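Local atomic coordinates of 16S rRNA (guanine(1405)-N(7))-methyltransferase (Klebsiella pneumoniae, PDB entry 6PI9), a protein that probably methylates N7 of guanine 1405 in 16S rRNA using S-adenosyl-L-methionine, a modification that confers resistance to various aminoglycosides. Residues Arg105-Phe110 with Arg208-Phe213. Sequence-based numbering, arbitrary orientation. Where two conformers were deposited one is given.
Sequences RRVSPF and RLVVTF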
loop_
_atom_site.group_PDB
_atom_site.type_symbol
_atom_site.label_atom_id
_atom_site.label_comp_id
_atom_site.label_asym_id
_atom_site.label_seq_id
_atom_site.Cartn_x
_atom_site.Cartn_y
_atom_site.Cartn_z
ATOM N N ARG A 105 -20.605 -13.898 -10.128
ATOM C CA ARG A 105 -21.830 -13.754 -10.906
ATOM C C ARG A 105 -21.604 -12.913 -12.153
ATOM O O ARG A 105 -22.161 -13.203 -13.218
ATOM C CB ARG A 105 -22.924 -13.125 -10.047
ATOM C CG ARG A 105 -24.324 -13.217 -10.637
ATOM C CD ARG A 105 -25.286 -12.327 -9.877
ATOM N NE ARG A 105 -25.097 -12.442 -8.430
ATOM C CZ ARG A 105 -24.822 -11.416 -7.628
ATOM N NH1 ARG A 105 -24.718 -10.188 -8.122
ATOM N NH2 ARG A 105 -24.661 -11.616 -6.326
ATOM N N ARG A 106 -20.834 -11.837 -12.023
ATOM C CA ARG A 106 -20.581 -10.940 -13.157
ATOM C C ARG A 106 -19.389 -11.237 -14.076
ATOM O O ARG A 106 -19.356 -10.759 -15.210
ATOM C CB ARG A 106 -20.490 -9.491 -12.664
ATOM C CG ARG A 106 -21.715 -9.018 -11.897
ATOM C CD ARG A 106 -22.254 -7.717 -12.466
ATOM N NE ARG A 106 -22.130 -6.613 -11.519
ATOM C CZ ARG A 106 -22.252 -5.331 -11.847
ATOM N NH1 ARG A 106 -22.123 -4.392 -10.919
ATOM N NH2 ARG A 106 -22.503 -4.986 -13.101
ATOM N N VAL A 107 -18.419 -12.012 -13.605
ATOM C CA VAL A 107 -17.234 -12.307 -14.423
ATOM C C VAL A 107 -17.239 -13.735 -14.981
ATOM O O VAL A 107 -16.749 -13.966 -16.092
ATOM C CB VAL A 107 -15.918 -12.040 -13.639
ATOM C CG1 VAL A 107 -14.718 -12.497 -14.428
ATOM C CG2 VAL A 107 -15.772 -10.565 -13.321
ATOM N N SER A 108 -17.707 -14.721 -14.215
ATOM C CA SER A 108 -17.504 -16.104 -14.650
ATOM C C SER A 108 -18.166 -16.451 -15.984
ATOM O O SER A 108 -17.542 -17.197 -16.762
ATOM C CB SER A 108 -17.961 -17.106 -13.576
ATOM O OG SER A 108 -19.280 -16.884 -13.182
ATOM N N PRO A 109 -19.383 -15.995 -16.315
ATOM C CA PRO A 109 -19.885 -16.313 -17.659
ATOM C C PRO A 109 -18.953 -15.826 -18.755
ATOM O O PRO A 109 -18.916 -16.434 -19.835
ATOM C CB PRO A 109 -21.273 -15.638 -17.713
ATOM C CG PRO A 109 -21.320 -14.659 -16.589
ATOM C CD PRO A 109 -20.399 -15.281 -15.519
ATOM N N PHE A 110 -18.165 -14.768 -18.500
ATOM C CA PHE A 110 -17.194 -14.340 -19.490
ATOM C C PHE A 110 -16.065 -15.345 -19.636
ATOM O O PHE A 110 -15.477 -15.455 -20.727
ATOM C CB PHE A 110 -16.651 -12.969 -19.107
ATOM C CG PHE A 110 -15.816 -12.316 -20.165
ATOM C CD1 PHE A 110 -14.485 -12.059 -19.929
ATOM C CD2 PHE A 110 -16.383 -11.902 -21.369
ATOM C CE1 PHE A 110 -13.711 -11.405 -20.870
ATOM C CE2 PHE A 110 -15.617 -11.267 -22.324
ATOM C CZ PHE A 110 -14.274 -11.000 -22.062
ATOM N N ARG A 208 -9.709 -13.740 -24.174
ATOM C CA ARG A 208 -10.509 -12.928 -23.260
ATOM C C ARG A 208 -9.614 -12.555 -22.104
ATOM O O ARG A 208 -8.852 -13.397 -21.634
ATOM C CB ARG A 208 -11.747 -13.674 -22.747
ATOM C CG ARG A 208 -12.873 -13.723 -23.797
ATOM C CD ARG A 208 -13.854 -14.844 -23.572
ATOM N NE ARG A 208 -15.218 -14.565 -24.075
ATOM C CZ ARG A 208 -15.533 -14.273 -25.339
ATOM N NH1 ARG A 208 -14.577 -14.150 -26.268
ATOM N NH2 ARG A 208 -16.811 -14.079 -25.678
ATOM N N LEU A 209 -9.701 -11.300 -21.648
ATOM C CA LEU A 209 -8.888 -10.791 -20.556
ATOM C C LEU A 209 -9.820 -10.148 -19.543
ATOM O O LEU A 209 -10.807 -9.513 -19.925
ATOM C CB LEU A 209 -7.874 -9.728 -21.014
ATOM C CG LEU A 209 -7.035 -10.118 -22.226
ATOM C CD1 LEU A 209 -6.126 -8.954 -22.534
ATOM C CD2 LEU A 209 -6.181 -11.390 -21.980
ATOM N N VAL A 210 -9.510 -10.313 -18.263
ATOM C CA VAL A 210 -10.190 -9.585 -17.183
ATOM C C VAL A 210 -9.158 -8.676 -16.582
ATOM O O VAL A 210 -8.161 -9.158 -16.036
ATOM C CB VAL A 210 -10.753 -10.538 -16.116
ATOM C CG1 VAL A 210 -11.425 -9.727 -14.977
ATOM C CG2 VAL A 210 -11.739 -11.506 -16.774
ATOM N N VAL A 211 -9.362 -7.362 -16.681
ATOM C CA VAL A 211 -8.353 -6.386 -16.241
ATOM C C VAL A 211 -8.997 -5.537 -15.168
ATOM O O VAL A 211 -10.109 -5.039 -15.377
ATOM C CB VAL A 211 -7.890 -5.487 -17.407
ATOM C CG1 VAL A 211 -6.905 -4.373 -16.913
ATOM C CG2 VAL A 211 -7.314 -6.337 -18.587
ATOM N N THR A 212 -8.376 -5.434 -13.992
ATOM C CA THR A 212 -9.034 -4.678 -12.938
ATOM C C THR A 212 -8.107 -3.664 -12.288
ATOM O O THR A 212 -6.878 -3.788 -12.298
ATOM C CB THR A 212 -9.608 -5.555 -11.831
ATOM O OG1 THR A 212 -8.533 -5.969 -10.980
ATOM C CG2 THR A 212 -10.331 -6.749 -12.434
ATOM N N PHE A 213 -8.741 -2.675 -11.637
ATOM C CA PHE A 213 -7.972 -1.617 -10.974
ATOM C C PHE A 213 -8.573 -1.360 -9.600
ATOM O O PHE A 213 -9.783 -1.443 -9.433
ATOM C CB PHE A 213 -8.052 -0.283 -11.768
ATOM C CG PHE A 213 -7.486 -0.388 -13.153
ATOM C CD1 PHE A 213 -6.142 -0.096 -13.378
ATOM C CD2 PHE A 213 -8.296 -0.790 -14.234
ATOM C CE1 PHE A 213 -5.600 -0.201 -14.687
ATOM C CE2 PHE A 213 -7.768 -0.914 -15.546
ATOM C CZ PHE A 213 -6.402 -0.609 -15.775
#
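Arg-208, whose side chain lies over the ring of Phe-110, is tied at its polar end by a salt bridge from NH2 to OE2 of Glu-258, on the adjacent antiparallel strand 252-259. The contact belongs to the Rossmann-like methyltransferase fold: helix 100-111, just ahead of the first sheet strand 117-120, packs on interior strand 208-214, running roughly antiparallel to it with short-segment axes 10.0 Å apart.

Phe-110 supplies most of the helix side. Its CG is anti to the backbone N (chi1 -170°), which starts the ring off toward the strand. CB and CG of Arg-208 come down from one side on the CE1-CZ rim, CG 3.5 Å from Phe-110 CZ and CB equally close to CE1. The chain, extended from CG to NE, then carries CD over the face, 4.2 Å from the ring centroid and 12° off the normal, evidence for a CH-pi contact. The guanidinium plane is turned only 23° from the ring plane. Phe-110 O meets the guanidinium at its edge and in its plane, 3.5 Å from Arg-208 NE.

The ring edge has different neighbours. Leu-209 O lies near the ring plane, 3.6 Å from Phe-110 CE1, and the CG2 methyl of Val-210 approaches beside CD1. Leu-256 of strand 252-259 and Arg-244 of edge strand 241-248 also touch Phe-110, so the helix end reaches across several strands.

This is buried structural packing, with the Val-210 side chain about 9 Å from the bound S-adenosyl-L-homocysteine. One turn back on the helix, Val-107 completes it, methyl against methyl, CG1 to Val-210 CG2 at 3.9 Å.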